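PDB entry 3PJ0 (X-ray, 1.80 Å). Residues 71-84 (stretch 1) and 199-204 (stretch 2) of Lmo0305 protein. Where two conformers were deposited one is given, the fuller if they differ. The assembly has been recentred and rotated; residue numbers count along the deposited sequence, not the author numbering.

Stretch 1 (71-84) SGTMAQQIALRIWA
Stretch 2 199-204: FDSVYV

A helix and a strand from distant parts of one chain pack antiparallel through a small, mostly buried contact built around one indole-to-hydroxyl hydrogen bond and one tyrosine ring laid over a glycine. Helix 72-84 and strand 201-204 run at 173° with axes 9.1 Å apart at closest approach, and 313 Å² is buried between the stretches. The register pairs Gly72 with Tyr203 (CA to CA 6.8 Å), Ala79 with Ser201 (CA to CA 7.4 Å) and Trp83 with Asp200 (CA to CA 9.4 Å), so the separation widens toward the later helical turns. Ser71 (phi/psi -150/154, chi1 p) caps the helix, its OG accepting from Met74 N at 3.1 Å; regular i to i+4 bonds follow, such as Trp83 N to Ala79 O at 3.1 Å. Gly72, Ala75, Gln76, Ala79 and Trp83 line the helical side facing the strand. On the strand, Ser201 (-142/159) and Tyr203 (-116/131) point toward the helix, while Val202 between them points away. Tyr203, with chi1 off-rotamer at 144° and chi2 64°, sets one ring face over Gly72: Gly72 CA lies 4.0 Å from the Tyr203 ring centroid, 29° off the ring normal, in a CH-pi contact, and 3.6 Å from Tyr203 CE1. Glycine suits this site because a CB would come within 2.5 Å of Tyr203 CZ. Gln76 (m, t, chi3 113°) brings CD to 3.3 Å from Tyr203 CD2, its amide being satisfied elsewhere in the structure. Small Ala79 leaves its CB 4.3 Å from Ser201 OG. Trp83 (chi1 m, chi2 127°) directs its indole edge at Ser201 (chi1 p), and Trp83 NE1 donates to Ser201 OG at 3.0 Å, almost perfectly linear at 179°, which satisfies the buried indole N-H. Partly exposed Asp200 (-73/-41, chi1 m) packs its CB 3.7 Å from Trp83 CZ2.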

# COMPACT_ATOMS: atom_id res chain seq x y z
N SER A 71 -2.17 3.57 3.70
CA SER A 71 -1.66 3.95 5.01
C SER A 71 -1.86 5.42 5.34
O SER A 71 -1.95 6.29 4.45
CB SER A 71 -0.15 3.66 5.07
OG SER A 71 0.55 4.58 4.28
N GLY A 72 -1.91 5.68 6.65
CA GLY A 72 -1.93 7.02 7.18
C GLY A 72 -0.59 7.71 6.98
O GLY A 72 -0.56 8.92 6.84
N THR A 73 0.52 6.95 7.02
CA THR A 73 1.84 7.51 6.78
C THR A 73 1.86 8.23 5.42
O THR A 73 2.26 9.38 5.32
CB THR A 73 2.93 6.45 6.89
OG1 THR A 73 2.96 5.96 8.24
CG2 THR A 73 4.34 7.04 6.52
N MSE A 74 1.42 7.56 4.37
CA MSE A 74 1.30 8.18 3.05
C MSE A 74 0.30 9.35 3.06
O MSE A 74 0.58 10.47 2.57
CB MSE A 74 0.74 7.12 2.06
CG MSE A 74 0.74 7.59 0.66
SE MSE A 74 0.21 6.18 -0.53
CE MSE A 74 1.70 4.94 -0.23
N ALA A 75 -0.87 9.11 3.61
CA ALA A 75 -1.98 10.08 3.52
C ALA A 75 -1.70 11.43 4.17
O ALA A 75 -2.04 12.47 3.59
CB ALA A 75 -3.25 9.48 4.07
N GLN A 76 -1.05 11.42 5.34
CA GLN A 76 -0.81 12.66 6.11
C GLN A 76 0.34 13.51 5.56
O GLN A 76 0.22 14.73 5.53
CB GLN A 76 -0.66 12.38 7.58
CG GLN A 76 -1.93 11.84 8.18
CD GLN A 76 -1.99 12.07 9.67
OE1 GLN A 76 -2.83 12.84 10.16
NE2 GLN A 76 -1.06 11.45 10.40
N GLN A 77 1.43 12.87 5.12
CA GLN A 77 2.51 13.62 4.44
C GLN A 77 1.92 14.37 3.22
O GLN A 77 2.27 15.53 2.94
CB GLN A 77 3.56 12.66 3.93
CG GLN A 77 4.42 12.03 4.98
CD GLN A 77 5.40 11.10 4.30
OE1 GLN A 77 5.85 11.39 3.19
NE2 GLN A 77 5.74 9.98 4.97
N ILE A 78 1.06 13.67 2.48
CA ILE A 78 0.37 14.25 1.32
C ILE A 78 -0.55 15.41 1.72
O ILE A 78 -0.53 16.47 1.06
CB ILE A 78 -0.42 13.16 0.54
CG1 ILE A 78 0.57 12.22 -0.13
CG2 ILE A 78 -1.42 13.77 -0.52
CD1 ILE A 78 -0.09 10.93 -0.72
N ALA A 79 -1.32 15.27 2.80
CA ALA A 79 -2.22 16.33 3.24
C ALA A 79 -1.41 17.61 3.51
O ALA A 79 -1.78 18.69 3.04
CB ALA A 79 -3.04 15.89 4.52
N LEU A 80 -0.32 17.48 4.27
CA LEU A 80 0.50 18.64 4.65
C LEU A 80 1.17 19.29 3.42
O LEU A 80 1.25 20.54 3.36
CB LEU A 80 1.54 18.25 5.73
CG LEU A 80 0.95 17.70 7.06
CD1 LEU A 80 1.99 17.37 8.07
CD2 LEU A 80 -0.13 18.68 7.63
N ARG A 81 1.61 18.48 2.46
CA ARG A 81 2.14 19.04 1.19
C ARG A 81 1.10 19.86 0.40
O ARG A 81 1.40 20.94 -0.12
CB ARG A 81 2.75 17.95 0.30
CG ARG A 81 3.28 18.46 -1.08
CD ARG A 81 4.34 19.54 -0.96
NE ARG A 81 4.67 20.02 -2.30
CZ ARG A 81 5.59 19.48 -3.09
NH1 ARG A 81 6.36 18.48 -2.69
NH2 ARG A 81 5.75 19.98 -4.32
N ILE A 82 -0.12 19.35 0.30
CA ILE A 82 -1.16 20.07 -0.39
C ILE A 82 -1.38 21.44 0.27
O ILE A 82 -1.41 22.46 -0.42
CB ILE A 82 -2.46 19.27 -0.43
CG1 ILE A 82 -2.26 18.00 -1.26
CG2 ILE A 82 -3.65 20.10 -1.01
CD1 ILE A 82 -3.39 16.94 -1.13
N TRP A 83 -1.51 21.48 1.61
CA TRP A 83 -1.70 22.76 2.29
C TRP A 83 -0.46 23.66 2.17
O TRP A 83 -0.61 24.85 2.03
CB TRP A 83 -2.13 22.59 3.75
CG TRP A 83 -3.46 21.91 3.93
CD1 TRP A 83 -3.71 20.83 4.70
CD2 TRP A 83 -4.69 22.22 3.26
NE1 TRP A 83 -5.01 20.45 4.60
CE2 TRP A 83 -5.64 21.28 3.71
CE3 TRP A 83 -5.09 23.20 2.34
CZ2 TRP A 83 -6.97 21.30 3.28
CZ3 TRP A 83 -6.41 23.21 1.89
CH2 TRP A 83 -7.33 22.27 2.37
N ALA A 84 0.75 23.09 2.17
CA ALA A 84 1.97 23.88 1.98
C ALA A 84 1.97 24.57 0.61
O ALA A 84 2.33 25.77 0.48
CB ALA A 84 3.23 23.01 2.16
N PHE A 199 -11.84 21.22 11.30
CA PHE A 199 -10.62 20.96 10.55
C PHE A 199 -10.83 21.07 9.06
O PHE A 199 -11.91 20.81 8.56
CB PHE A 199 -10.13 19.51 10.85
CG PHE A 199 -9.67 19.32 12.27
CD1 PHE A 199 -8.34 19.57 12.59
CD2 PHE A 199 -10.55 18.93 13.26
CE1 PHE A 199 -7.88 19.42 13.91
CE2 PHE A 199 -10.11 18.78 14.59
CZ PHE A 199 -8.76 19.01 14.90
N ASP A 200 -9.79 21.47 8.37
CA ASP A 200 -9.79 21.50 6.91
C ASP A 200 -9.70 20.10 6.32
O ASP A 200 -10.28 19.83 5.28
CB ASP A 200 -8.59 22.31 6.44
CG ASP A 200 -8.75 23.76 6.73
OD1 ASP A 200 -9.59 24.37 6.04
OD2 ASP A 200 -8.08 24.29 7.63
N SER A 201 -8.88 19.25 6.91
CA SER A 201 -8.72 17.88 6.42
C SER A 201 -8.59 16.93 7.59
O SER A 201 -8.26 17.33 8.72
CB SER A 201 -7.51 17.77 5.46
OG SER A 201 -6.31 18.23 6.07
N VAL A 202 -8.87 15.66 7.34
CA VAL A 202 -8.79 14.63 8.38
C VAL A 202 -8.36 13.28 7.82
O VAL A 202 -8.78 12.87 6.74
CB VAL A 202 -10.13 14.48 9.12
CG1 VAL A 202 -11.30 14.39 8.13
CG2 VAL A 202 -10.10 13.27 10.14
N TYR A 203 -7.58 12.59 8.63
CA TYR A 203 -7.15 11.24 8.40
C TYR A 203 -7.72 10.35 9.50
O TYR A 203 -7.65 10.73 10.67
CB TYR A 203 -5.62 11.15 8.43
CG TYR A 203 -5.11 9.86 9.04
CD1 TYR A 203 -5.38 8.63 8.43
CD2 TYR A 203 -4.39 9.87 10.22
CE1 TYR A 203 -4.98 7.44 9.01
CE2 TYR A 203 -3.91 8.69 10.79
CZ TYR A 203 -4.22 7.47 10.19
OH TYR A 203 -3.76 6.29 10.78
N VAL A 204 -8.33 9.24 9.10
CA VAL A 204 -8.81 8.22 10.05
C VAL A 204 -8.26 6.82 9.67
O VAL A 204 -8.04 6.50 8.50
CB VAL A 204 -10.39 8.19 10.17
CG1 VAL A 204 -10.90 9.50 10.78
CG2 VAL A 204 -11.05 7.90 8.82